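Local coordinates for endoribonuclease L-PSP/chorismate mutase-like domain-containing protein (Agrobacterium tumefaciens, PDB 3D01) that is of unknown function but belongs to the YjgF/chorismate mutase-like family of trimeric proteins, some of whose members are described as endoribonucleases, at residues Leu21-Pro26 with Cys80-Leu85; Val64-Asp69 with Ala110-Phe115; Arg100-Leu105 with Gly137-Ala142. All blocks are in the same frame, centred on the assembly; numbering follows the deposited sequence.

Contact 1: residues Leu21-Pro26 with Cys80-Leu85; sequences LGFTLP and CAVNIL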
ATOM      1  N   LEU I  21      12.658  10.870  23.595  1.00 26.52           N
ATOM      2  CA  LEU I  21      11.496   9.982  23.619  1.00 27.25           C
ATOM      3  C   LEU I  21      11.845   8.569  24.086  1.00 27.88           C
ATOM      4  O   LEU I  21      10.950   7.754  24.340  1.00 28.91           O
ATOM      5  CB  LEU I  21      10.866   9.920  22.238  1.00 26.53           C
ATOM      6  CG  LEU I  21      10.080  11.133  21.757  1.00 27.06           C
ATOM      7  CD1 LEU I  21       9.490  10.825  20.357  1.00 27.68           C
ATOM      8  CD2 LEU I  21       8.969  11.495  22.723  1.00 28.09           C
ATOM      9  N   GLY I  22      13.125   8.261  24.193  1.00 28.27           N
ATOM     10  CA  GLY I  22      13.566   6.997  24.747  1.00 28.63           C
ATOM     11  C   GLY I  22      14.269   6.094  23.763  1.00 28.72           C
ATOM     12  O   GLY I  22      14.624   4.966  24.112  1.00 30.41           O
ATOM     13  N   PHE I  23      14.524   6.579  22.555  1.00 28.29           N
ATOM     14  CA  PHE I  23      15.082   5.745  21.503  1.00 28.57           C
ATOM     15  C   PHE I  23      16.385   6.267  20.886  1.00 29.33           C
ATOM     16  O   PHE I  23      16.544   7.462  20.639  1.00 28.85           O
ATOM     17  CB  PHE I  23      14.055   5.576  20.379  1.00 27.73           C
ATOM     18  CG  PHE I  23      12.726   5.053  20.839  1.00 27.04           C
ATOM     19  CD1 PHE I  23      12.477   3.695  20.864  1.00 27.21           C
ATOM     20  CD2 PHE I  23      11.715   5.919  21.224  1.00 26.56           C
ATOM     21  CE1 PHE I  23      11.242   3.218  21.257  1.00 26.53           C
ATOM     22  CE2 PHE I  23      10.490   5.450  21.629  1.00 26.57           C
ATOM     23  CZ  PHE I  23      10.260   4.087  21.650  1.00 25.58           C
ATOM     24  N   THR I  24      17.294   5.331  20.621  1.00 30.59           N
ATOM     25  CA  THR I  24      18.431   5.550  19.746  1.00 31.83           C
ATOM     26  C   THR I  24      18.172   4.812  18.432  1.00 32.23           C
ATOM     27  O   THR I  24      17.503   3.755  18.406  1.00 32.61           O
ATOM     28  CB  THR I  24      19.739   5.066  20.391  1.00 31.89           C
ATOM     29  OG1 THR I  24      19.756   3.630  20.409  1.00 36.40           O
ATOM     30  CG2 THR I  24      19.859   5.594  21.841  1.00 31.28           C
ATOM     31  N   LEU I  25      18.649   5.386  17.335  1.00 33.06           N
ATOM     32  CA  LEU I  25      18.537   4.746  16.043  1.00 33.66           C
ATOM     33  C   LEU I  25      19.397   3.484  16.003  1.00 35.10           C
ATOM     34  O   LEU I  25      20.562   3.498  16.408  1.00 34.91           O
ATOM     35  CB  LEU I  25      18.949   5.682  14.903  1.00 33.39           C
ATOM     36  CG  LEU I  25      17.995   6.807  14.526  1.00 32.68           C
ATOM     37  CD1 LEU I  25      18.582   7.649  13.376  1.00 31.73           C
ATOM     38  CD2 LEU I  25      16.637   6.253  14.152  1.00 29.39           C
ATOM     39  N   PRO I  26      18.829   2.384  15.508  1.00 36.52           N
ATOM     40  CA  PRO I  26      19.661   1.238  15.254  1.00 38.01           C
ATOM     41  C   PRO I  26      20.468   1.418  13.958  1.00 39.68           C
ATOM     42  O   PRO I  26      20.246   2.362  13.184  1.00 39.49           O
ATOM     43  CB  PRO I  26      18.637   0.101  15.129  1.00 37.95           C
ATOM     44  CG  PRO I  26      17.416   0.746  14.591  1.00 37.47           C
ATOM     45  CD  PRO I  26      17.413   2.138  15.162  1.00 36.39           C
ATOM     46  N   CYS I  80       8.839   0.164  15.006  1.00 17.38           N
ATOM     47  CA  CYS I  80       8.732   0.144  13.562  1.00 17.02           C
ATOM     48  C   CYS I  80       9.144   1.500  13.003  1.00 16.60           C
ATOM     49  O   CYS I  80       9.916   1.567  12.049  1.00 17.68           O
ATOM     50  CB  CYS I  80       7.298  -0.195  13.121  1.00 17.92           C
ATOM     51  SG  CYS I  80       6.804  -1.884  13.490  1.00 18.78           S
ATOM     52  N   ALA I  81       8.606   2.558  13.595  1.00 15.84           N
ATOM     53  CA  ALA I  81       8.903   3.946  13.188  1.00 17.12           C
ATOM     54  C   ALA I  81      10.373   4.284  13.340  1.00 17.16           C
ATOM     55  O   ALA I  81      10.933   4.943  12.485  1.00 18.89           O
ATOM     56  CB  ALA I  81       8.048   4.928  13.988  1.00 15.46           C
ATOM     57  N   VAL I  82      11.002   3.837  14.409  1.00 17.63           N
ATOM     58  CA  VAL I  82      12.462   4.089  14.614  1.00 17.87           C
ATOM     59  C   VAL I  82      13.277   3.355  13.527  1.00 18.31           C
ATOM     60  O   VAL I  82      14.247   3.873  12.961  1.00 18.73           O
ATOM     61  CB  VAL I  82      12.908   3.672  16.056  1.00 17.91           C
ATOM     62  CG1 VAL I  82      14.462   3.604  16.200  1.00 19.42           C
ATOM     63  CG2 VAL I  82      12.267   4.588  17.130  1.00 18.48           C
ATOM     64  N   ASN I  83      12.860   2.137  13.192  1.00 18.30           N
ATOM     65  CA  ASN I  83      13.499   1.405  12.118  1.00 18.26           C
ATOM     66  C   ASN I  83      13.277   2.074  10.767  1.00 18.35           C
ATOM     67  O   ASN I  83      14.186   2.121   9.950  1.00 18.54           O
ATOM     68  CB  ASN I  83      13.057  -0.066  12.132  1.00 19.47           C
ATOM     69  CG  ASN I  83      13.713  -0.846  13.253  1.00 20.34           C
ATOM     70  OD1 ASN I  83      13.171  -0.998  14.359  1.00 25.68           O
ATOM     71  ND2 ASN I  83      14.888  -1.315  12.989  1.00 21.58           N
ATOM     72  N   ILE I  84      12.103   2.659  10.557  1.00 17.68           N
ATOM     73  CA  ILE I  84      11.863   3.450   9.344  1.00 17.61           C
ATOM     74  C   ILE I  84      12.864   4.597   9.335  1.00 17.65           C
ATOM     75  O   ILE I  84      13.545   4.795   8.350  1.00 17.64           O
ATOM     76  CB  ILE I  84      10.409   4.002   9.237  1.00 17.22           C
ATOM     77  CG1 ILE I  84       9.426   2.859   8.885  1.00 17.67           C
ATOM     78  CG2 ILE I  84      10.300   5.089   8.147  1.00 17.39           C
ATOM     79  CD1 ILE I  84       7.960   3.238   9.039  1.00 17.58           C
ATOM     80  N   LEU I  85      12.970   5.315  10.448  1.00 18.64           N
ATOM     81  CA  LEU I  85      13.910   6.470  10.518  1.00 19.08           C
ATOM     82  C   LEU I  85      15.374   6.052  10.275  1.00 19.51           C
ATOM     83  O   LEU I  85      16.139   6.781   9.614  1.00 19.90           O
ATOM     84  CB  LEU I  85      13.737   7.198  11.835  1.00 20.10           C
ATOM     85  CG  LEU I  85      12.413   7.938  12.024  1.00 20.73           C
ATOM     86  CD1 LEU I  85      12.327   8.557  13.455  1.00 20.62           C
ATOM     87  CD2 LEU I  85      12.248   9.009  10.933  1.00 21.81           C
TER
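Phe23 turns its ring obliquely against Val82: the methyl CG2 lies 4.2 Å from the ring centroid, 30° off the normal, which makes an off-centre CH-pi contact. Phe23 CG is the ring atom nearest that methyl, with CB and CD1 about as near, so Val82 CG2 lies off-centre, nearest the CB-CG end of Phe23. Leu18 of helix 3-21 and Arg75, Glu78 and Leu79 of helix 70-91 also touch the Phe23 side chain, which is buried where the two helices meet. The setting is the helical layer of a YjgF-like alpha/beta fold. Helix 3-21 ends in a Schellman motif, with Gly22 at positive phi just past its last turn, and the chain then runs over helix 70-91 from Phe23 to Pro26 without regular structure. No hydrogen bond joins the two segments; they meet by van der Waals contact, mostly between apolar side chains, with the carbonyls of Val82 and Thr24 also touched.

Val82 is the centre of the contact, its two methyls serving different partners. CG1 is anti to the backbone N (chi1 167°) and approaches Pro26 and the carbonyl of Thr24, while CG2 is left to Phe23. Leu25 reaches the helix with one branch: CD2 lies 3.6 Å from Val82 O and 3.8 Å from Leu85 CB, and its side chain crosses that of Leu85 at about a right angle. The other side of helix 70-91 faces the sheet, where Cys80 and Ile84 pack on Ile157. At the far end of the loop segment Pro26 crosses Val82 at a slant, and the tightest carbon pair is Pro26 CD to Val82 CG1 at 3.5 Å, closer than usual van der Waals contact.

Contact 2: residues Val64-Asp69 with Ala110-Phe115; sequences VGRDVD and ASVPEF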
ATOM      1  N   VAL I  64      -2.479  -8.562  18.564  1.00 13.84           N
ATOM      2  CA  VAL I  64      -3.107  -7.540  19.360  1.00 14.40           C
ATOM      3  C   VAL I  64      -4.583  -7.954  19.657  1.00 14.82           C
ATOM      4  O   VAL I  64      -5.371  -8.325  18.745  1.00 14.89           O
ATOM      5  CB  VAL I  64      -3.006  -6.184  18.657  1.00 15.05           C
ATOM      6  CG1 VAL I  64      -3.473  -5.122  19.584  1.00 13.97           C
ATOM      7  CG2 VAL I  64      -1.529  -5.919  18.116  1.00 13.60           C
ATOM      8  N   GLY I  65      -4.931  -7.901  20.935  1.00 14.80           N
ATOM      9  CA  GLY I  65      -6.221  -8.377  21.431  1.00 15.20           C
ATOM     10  C   GLY I  65      -6.164  -9.797  21.968  1.00 15.64           C
ATOM     11  O   GLY I  65      -7.146 -10.289  22.548  1.00 16.19           O
ATOM     12  N   ARG I  66      -5.019 -10.459  21.787  1.00 15.65           N
ATOM     13  CA  ARG I  66      -4.815 -11.796  22.348  1.00 15.91           C
ATOM     14  C   ARG I  66      -3.523 -11.888  23.127  1.00 15.66           C
ATOM     15  O   ARG I  66      -3.560 -12.241  24.277  1.00 15.73           O
ATOM     16  CB  ARG I  66      -4.876 -12.865  21.272  1.00 15.66           C
ATOM     17  CG  ARG I  66      -4.583 -14.261  21.766  1.00 16.27           C
ATOM     18  CD  ARG I  66      -4.661 -15.339  20.694  1.00 15.28           C
ATOM     19  NE  ARG I  66      -4.380 -16.610  21.327  1.00 15.34           N
ATOM     20  CZ  ARG I  66      -5.246 -17.312  22.049  1.00 14.77           C
ATOM     21  NH1 ARG I  66      -6.520 -16.983  22.099  1.00 12.28           N
ATOM     22  NH2 ARG I  66      -4.823 -18.400  22.684  1.00 15.67           N
ATOM     23  N   ASP I  67      -2.396 -11.624  22.467  1.00 16.40           N
ATOM     24  CA  ASP I  67      -1.068 -11.774  23.059  1.00 16.54           C
ATOM     25  C   ASP I  67      -0.526 -10.457  23.621  1.00 17.07           C
ATOM     26  O   ASP I  67       0.260 -10.450  24.583  1.00 16.70           O
ATOM     27  CB  ASP I  67      -0.122 -12.290  21.996  1.00 15.82           C
ATOM     28  CG  ASP I  67      -0.550 -13.637  21.459  1.00 16.82           C
ATOM     29  OD1 ASP I  67      -0.682 -14.583  22.271  1.00 17.30           O
ATOM     30  OD2 ASP I  67      -0.773 -13.736  20.243  1.00 17.41           O
ATOM     31  N   VAL I  68      -0.954  -9.361  23.010  1.00 16.36           N
ATOM     32  CA  VAL I  68      -0.475  -8.012  23.341  1.00 17.61           C
ATOM     33  C   VAL I  68      -1.643  -7.063  23.432  1.00 18.22           C
ATOM     34  O   VAL I  68      -2.644  -7.216  22.737  1.00 16.17           O
ATOM     35  CB  VAL I  68       0.568  -7.500  22.297  1.00 18.92           C
ATOM     36  CG1 VAL I  68       1.654  -8.580  22.143  1.00 20.30           C
ATOM     37  CG2 VAL I  68      -0.012  -7.216  21.023  1.00 19.59           C
ATOM     38  N   ASP I  69      -1.511  -6.111  24.341  1.00 18.33           N
ATOM     39  CA  ASP I  69      -2.512  -5.074  24.517  1.00 18.85           C
ATOM     40  C   ASP I  69      -2.140  -3.819  23.718  1.00 18.57           C
ATOM     41  O   ASP I  69      -1.104  -3.777  23.072  1.00 18.01           O
ATOM     42  CB  ASP I  69      -2.706  -4.760  26.016  1.00 19.63           C
ATOM     43  CG  ASP I  69      -1.475  -4.130  26.710  1.00 21.33           C
ATOM     44  OD1 ASP I  69      -0.474  -3.753  26.087  1.00 20.87           O
ATOM     45  OD2 ASP I  69      -1.551  -4.018  27.964  1.00 28.07           O
ATOM     46  N   ALA I 110      -1.108  -6.934  13.539  1.00 13.57           N
ATOM     47  CA  ALA I 110      -1.530  -8.348  13.637  1.00 12.77           C
ATOM     48  C   ALA I 110      -2.626  -8.358  14.709  1.00 12.84           C
ATOM     49  O   ALA I 110      -2.416  -7.883  15.851  1.00 13.15           O
ATOM     50  CB  ALA I 110      -0.323  -9.278  13.983  1.00 12.29           C
ATOM     51  N   SER I 111      -3.837  -8.779  14.313  1.00 12.36           N
ATOM     52  CA  SER I 111      -5.031  -8.547  15.136  1.00 12.55           C
ATOM     53  C   SER I 111      -5.923  -9.769  15.205  1.00 13.05           C
ATOM     54  O   SER I 111      -6.124 -10.441  14.191  1.00 13.29           O
ATOM     55  CB  SER I 111      -5.903  -7.406  14.563  1.00 12.46           C
ATOM     56  OG  SER I 111      -5.201  -6.196  14.394  1.00 13.46           O
ATOM     57  N   VAL I 112      -6.526  -9.996  16.367  1.00 13.03           N
ATOM     58  CA  VAL I 112      -7.695 -10.889  16.401  1.00 14.13           C
ATOM     59  C   VAL I 112      -8.873 -10.077  15.829  1.00 14.69           C
ATOM     60  O   VAL I 112      -8.865  -8.854  15.839  1.00 14.21           O
ATOM     61  CB  VAL I 112      -8.043 -11.465  17.808  1.00 13.82           C
ATOM     62  CG1 VAL I 112      -6.941 -12.401  18.372  1.00 16.90           C
ATOM     63  CG2 VAL I 112      -8.373 -10.342  18.848  1.00 12.87           C
ATOM     64  N   PRO I 113      -9.889 -10.768  15.307  1.00 15.04           N
ATOM     65  CA  PRO I 113     -10.983 -10.093  14.615  1.00 15.26           C
ATOM     66  C   PRO I 113     -11.862  -9.199  15.486  1.00 14.90           C
ATOM     67  O   PRO I 113     -12.584  -8.366  14.951  1.00 16.19           O
ATOM     68  CB  PRO I 113     -11.776 -11.249  14.013  1.00 15.15           C
ATOM     69  CG  PRO I 113     -10.771 -12.386  13.931  1.00 17.46           C
ATOM     70  CD  PRO I 113     -10.027 -12.235  15.216  1.00 16.10           C
ATOM     71  N   GLU I 114     -11.826  -9.390  16.799  1.00 14.43           N
ATOM     72  CA  GLU I 114     -12.518  -8.506  17.752  1.00 15.31           C
ATOM     73  C   GLU I 114     -11.711  -7.248  18.074  1.00 15.20           C
ATOM     74  O   GLU I 114     -12.243  -6.314  18.676  1.00 15.19           O
ATOM     75  CB  GLU I 114     -12.868  -9.248  19.042  1.00 15.18           C
ATOM     76  CG  GLU I 114     -13.833 -10.398  18.844  1.00 16.47           C
ATOM     77  CD  GLU I 114     -13.237 -11.561  18.053  1.00 16.44           C
ATOM     78  OE1 GLU I 114     -12.077 -11.954  18.343  1.00 18.09           O
ATOM     79  OE2 GLU I 114     -13.961 -12.111  17.162  1.00 18.42           O
ATOM     80  N   PHE I 115     -10.439  -7.233  17.679  1.00 15.59           N
ATOM     81  CA  PHE I 115      -9.591  -6.073  17.951  1.00 15.29           C
ATOM     82  C   PHE I 115      -9.814  -5.022  16.867  1.00 15.64           C
ATOM     83  O   PHE I 115      -9.633  -5.319  15.679  1.00 15.07           O
ATOM     84  CB  PHE I 115      -8.131  -6.419  18.086  1.00 15.27           C
ATOM     85  CG  PHE I 115      -7.308  -5.219  18.346  1.00 14.82           C
ATOM     86  CD1 PHE I 115      -7.446  -4.552  19.569  1.00 13.37           C
ATOM     87  CD2 PHE I 115      -6.493  -4.678  17.354  1.00 13.65           C
ATOM     88  CE1 PHE I 115      -6.721  -3.412  19.832  1.00 14.15           C
ATOM     89  CE2 PHE I 115      -5.781  -3.518  17.611  1.00 15.01           C
ATOM     90  CZ  PHE I 115      -5.885  -2.897  18.831  1.00 14.22           C
TER
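Val64 divides its side chain between Phe115 and the carbonyl of Ala110. CB starts 3.3 Å from Ala110 O and 4.0 Å from Phe115 CE2. From there the methyls divide: CG2 stays beside the carbonyl of Ala110, 3.1 Å from its O, while CG1, anti to the backbone N (chi1 -171°), goes over one face of the Phe115 ring. It stands 3.3 Å above the ring plane, offset toward the rim, with CZ and CE2 the nearest ring carbons, in a CH-pi contact. The ring is carried there by a type I turn from Val112 to Phe115, which brings Phe115 CB to 3.4 Å from Val64 O.

The backbone of Val64 is held at both ends. Its N donates to Ala110 O over 2.8 Å, and its O accepts from Val112 N over 3.1 Å in a nearly straight bond (169° at the hydrogen), forming a single beta bridge to Ser111. Val112 uses both methyls: CG1 meets Arg66 CB at 3.6 Å, and CG2 lies against Val64 O and the backbone of Gly65.

Val70 of helix 70-91 also touches Phe115, while Ser148 OG of the second subunit hydrogen-bonds to the carbonyls of Val112 and Phe115. Asp67, in the loop beyond Gly65, lines the pocket of the bound polyether together with Thr61 and Asn152. The contact is thus a lone beta bridge between the loop entering helix 70-91 and the turn that follows strand 99-110, placed beside that ligand pocket at a subunit boundary.

Contact 3: residues Arg100-Leu105 with Gly137-Ala142; sequences RRVIKL and GRHARA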
ATOM      1  N   ARG I 100      11.802  15.979   3.410  1.00 27.41           N
ATOM      2  CA  ARG I 100      10.918  17.121   3.132  1.00 28.02           C
ATOM      3  C   ARG I 100       9.538  16.925   3.728  1.00 26.84           C
ATOM      4  O   ARG I 100       8.987  17.817   4.362  1.00 25.55           O
ATOM      5  CB  ARG I 100      10.793  17.372   1.632  1.00 28.57           C
ATOM      6  CG  ARG I 100      12.101  17.788   0.953  1.00 32.40           C
ATOM      7  CD  ARG I 100      11.857  18.074  -0.547  1.00 34.39           C
ATOM      8  NE  ARG I 100      10.861  19.130  -0.757  1.00 39.81           N
ATOM      9  CZ  ARG I 100      11.104  20.446  -0.681  1.00 42.79           C
ATOM     10  NH1 ARG I 100      12.317  20.929  -0.382  1.00 44.59           N
ATOM     11  NH2 ARG I 100      10.105  21.300  -0.895  1.00 43.89           N
ATOM     12  N   ARG I 101       8.986  15.733   3.538  1.00 25.82           N
ATOM     13  CA  ARG I 101       7.665  15.382   4.063  1.00 24.89           C
ATOM     14  C   ARG I 101       7.574  13.856   4.170  1.00 23.51           C
ATOM     15  O   ARG I 101       7.979  13.154   3.248  1.00 22.23           O
ATOM     16  CB  ARG I 101       6.598  15.890   3.096  1.00 25.80           C
ATOM     17  CG  ARG I 101       5.205  15.312   3.219  1.00 28.82           C
ATOM     18  CD  ARG I 101       4.547  15.718   4.481  1.00 33.51           C
ATOM     19  NE  ARG I 101       4.314  17.143   4.436  1.00 35.75           N
ATOM     20  CZ  ARG I 101       3.836  17.871   5.439  1.00 37.92           C
ATOM     21  NH1 ARG I 101       3.519  17.315   6.607  1.00 35.38           N
ATOM     22  NH2 ARG I 101       3.686  19.187   5.260  1.00 39.11           N
ATOM     23  N   VAL I 102       7.055  13.366   5.294  1.00 21.95           N
ATOM     24  CA  VAL I 102       6.619  11.966   5.373  1.00 21.56           C
ATOM     25  C   VAL I 102       5.251  11.935   4.700  1.00 21.01           C
ATOM     26  O   VAL I 102       4.281  12.510   5.194  1.00 21.45           O
ATOM     27  CB  VAL I 102       6.536  11.443   6.807  1.00 21.16           C
ATOM     28  CG1 VAL I 102       5.962   9.991   6.809  1.00 20.65           C
ATOM     29  CG2 VAL I 102       7.937  11.556   7.500  1.00 21.70           C
ATOM     30  N   ILE I 103       5.194  11.291   3.549  1.00 20.11           N
ATOM     31  CA  ILE I 103       4.025  11.336   2.688  1.00 19.84           C
ATOM     32  C   ILE I 103       2.956  10.359   3.145  1.00 19.12           C
ATOM     33  O   ILE I 103       1.756  10.711   3.270  1.00 18.36           O
ATOM     34  CB  ILE I 103       4.396  11.046   1.219  1.00 20.79           C
ATOM     35  CG1 ILE I 103       5.197  12.228   0.638  1.00 20.62           C
ATOM     36  CG2 ILE I 103       3.109  10.815   0.359  1.00 20.66           C
ATOM     37  CD1 ILE I 103       4.407  13.537   0.613  1.00 24.93           C
ATOM     38  N   LYS I 104       3.405   9.149   3.438  1.00 18.23           N
ATOM     39  CA  LYS I 104       2.459   8.077   3.808  1.00 17.34           C
ATOM     40  C   LYS I 104       3.126   7.011   4.671  1.00 16.76           C
ATOM     41  O   LYS I 104       4.264   6.661   4.449  1.00 16.61           O
ATOM     42  CB  LYS I 104       1.884   7.459   2.518  1.00 16.96           C
ATOM     43  CG  LYS I 104       0.930   6.268   2.685  1.00 17.59           C
ATOM     44  CD  LYS I 104      -0.418   6.761   3.182  1.00 18.35           C
ATOM     45  CE  LYS I 104      -1.424   5.595   3.250  1.00 18.55           C
ATOM     46  NZ  LYS I 104      -1.676   4.952   1.898  1.00 17.42           N
ATOM     47  N   LEU I 105       2.389   6.523   5.662  1.00 16.79           N
ATOM     48  CA  LEU I 105       2.733   5.284   6.364  1.00 16.74           C
ATOM     49  C   LEU I 105       1.562   4.307   6.206  1.00 16.84           C
ATOM     50  O   LEU I 105       0.389   4.694   6.371  1.00 17.46           O
ATOM     51  CB  LEU I 105       2.937   5.523   7.870  1.00 17.12           C
ATOM     52  CG  LEU I 105       4.005   6.496   8.336  1.00 19.27           C
ATOM     53  CD1 LEU I 105       3.946   6.489   9.879  1.00 20.91           C
ATOM     54  CD2 LEU I 105       5.389   6.138   7.823  1.00 20.12           C
ATOM     55  N   GLY I 137       6.837  15.819   9.534  1.00 24.38           N
ATOM     56  CA  GLY I 137       6.493  14.459   9.933  1.00 24.00           C
ATOM     57  C   GLY I 137       5.025  14.073   9.784  1.00 23.49           C
ATOM     58  O   GLY I 137       4.689  12.889   9.843  1.00 22.80           O
ATOM     59  N   ARG I 138       4.144  15.054   9.614  1.00 22.20           N
ATOM     60  CA  ARG I 138       2.712  14.796   9.514  1.00 23.26           C
ATOM     61  C   ARG I 138       2.378  14.190   8.158  1.00 21.22           C
ATOM     62  O   ARG I 138       2.706  14.729   7.108  1.00 21.57           O
ATOM     63  CB  ARG I 138       1.930  16.085   9.787  1.00 24.28           C
ATOM     64  CG  ARG I 138       2.125  16.589  11.215  1.00 27.52           C
ATOM     65  CD  ARG I 138       0.841  17.195  11.761  1.00 34.34           C
ATOM     66  NE  ARG I 138       0.367  18.254  10.893  1.00 36.72           N
ATOM     67  CZ  ARG I 138      -0.879  18.725  10.860  1.00 37.30           C
ATOM     68  NH1 ARG I 138      -1.165  19.711  10.016  1.00 38.98           N
ATOM     69  NH2 ARG I 138      -1.838  18.231  11.641  1.00 36.05           N
ATOM     70  N   HIS I 139       1.702  13.049   8.192  1.00 20.05           N
ATOM     71  CA  HIS I 139       1.614  12.151   7.038  1.00 18.74           C
ATOM     72  C   HIS I 139       0.206  11.629   6.844  1.00 18.57           C
ATOM     73  O   HIS I 139      -0.592  11.607   7.811  1.00 19.07           O
ATOM     74  CB  HIS I 139       2.516  10.936   7.288  1.00 18.33           C
ATOM     75  CG  HIS I 139       2.366  10.361   8.669  1.00 18.91           C
ATOM     76  ND1 HIS I 139       3.029  10.885   9.765  1.00 17.96           N
ATOM     77  CD2 HIS I 139       1.576   9.361   9.145  1.00 18.80           C
ATOM     78  CE1 HIS I 139       2.659  10.225  10.848  1.00 20.40           C
ATOM     79  NE2 HIS I 139       1.794   9.284  10.498  1.00 18.68           N
ATOM     80  N   ALA I 140      -0.078  11.219   5.607  1.00 18.38           N
ATOM     81  CA  ALA I 140      -1.251  10.385   5.285  1.00 18.48           C
ATOM     82  C   ALA I 140      -0.992   8.967   5.822  1.00 19.19           C
ATOM     83  O   ALA I 140       0.168   8.577   6.082  1.00 19.16           O
ATOM     84  CB  ALA I 140      -1.539  10.345   3.806  1.00 17.89           C
ATOM     85  N   ARG I 141      -2.067   8.185   5.981  1.00 19.68           N
ATOM     86  CA  ARG I 141      -1.918   6.912   6.676  1.00 19.68           C
ATOM     87  C   ARG I 141      -3.022   5.933   6.323  1.00 18.17           C
ATOM     88  O   ARG I 141      -4.126   6.347   6.004  1.00 18.05           O
ATOM     89  CB  ARG I 141      -2.034   7.151   8.185  1.00 20.17           C
ATOM     90  CG  ARG I 141      -1.379   6.156   9.058  1.00 22.85           C
ATOM     91  CD  ARG I 141      -1.433   6.605  10.548  1.00 21.93           C
ATOM     92  NE  ARG I 141      -2.712   6.345  11.212  1.00 21.45           N
ATOM     93  CZ  ARG I 141      -2.904   6.470  12.535  1.00 21.94           C
ATOM     94  NH1 ARG I 141      -1.929   6.832  13.320  1.00 19.45           N
ATOM     95  NH2 ARG I 141      -4.071   6.192  13.081  1.00 20.00           N
ATOM     96  N   ALA I 142      -2.697   4.649   6.426  1.00 17.07           N
ATOM     97  CA  ALA I 142      -3.695   3.591   6.558  1.00 15.66           C
ATOM     98  C   ALA I 142      -3.323   2.747   7.776  1.00 16.20           C
ATOM     99  O   ALA I 142      -2.147   2.571   8.086  1.00 15.47           O
ATOM    100  CB  ALA I 142      -3.763   2.736   5.332  1.00 17.44           C
TER
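Lys104 and Leu105 pair in parallel with Ala140 and Arg141, the strand axes 4.7 Å apart and 11° from parallel. Three backbone bonds join them: Ala140 N to Ile103 O, Leu105 N to Ala140 O, and Ala142 N to Leu105 O. In the first the donor stands above the carbonyl plane. Ile103 and Lys104 both face Ile160 of strand 155-163, a classic beta bulge.

Ahead of the regular pairing, His139 is the main side chain. Its ND1 donates to Gly137 O over 2.6 Å, a straight bond in the ring plane that fixes the rotation of the imidazole, and NE2 is bonded to Ser126. Leu105 CD1 lies 3.5 Å above one ring face, offset toward the rim, in a CH-pi contact, with NE2 its nearest ring atom. Val102 runs side by side with His139, CG1 to CB 3.6 Å.

Arg101 bends at chi2 and chi3 (68° and 67°), which brings CD and NE round toward Arg138; NH1 then donates to Arg138 O over 2.8 Å, meeting a lone pair in the carbonyl plane. On the face of the sheet that carries Ala140, Lys104 bends across the neighbouring strand: CD lies over Ala140, and CE is 3.5 Å from both Arg141 C and Ala142 N. Its NZ forms a salt bridge with Asp158 of the second subunit.

The two strands are the parallel pair of a beta-alpha-beta crossover through helix 118-133. Val102 and Leu105 pack on Ile129 of that helix, and Arg141 NH1 bonds to Asn123 and Ser126. Strand 155-163 flanks strand 99-110 antiparallel, touching Leu105 with Ile157 and Ala159, while Tyr46 of the second subunit packs on Ile103.

Contact 1 closes before contact 3 opens along the chain, and the segments of contact 2 alternate with those of each of the others. Contacts 1 and 3 have centres about 16 Å apart and meet where Ile84 CD1, on helix 70-91, lies 4.1 Å from Leu105 CD2 on strand 99-110, so the helical layer packs directly on the sheet there. Contact 2 stands off, its centre about 24 Å from that of contact 1 and 25 Å from that of contact 3, beyond the opposite end of strand 99-110 from residues 100-105. Contacts 2 and 3 both touch the second subunit, so both lie at the interface with a neighbouring subunit of the three-chain assembly.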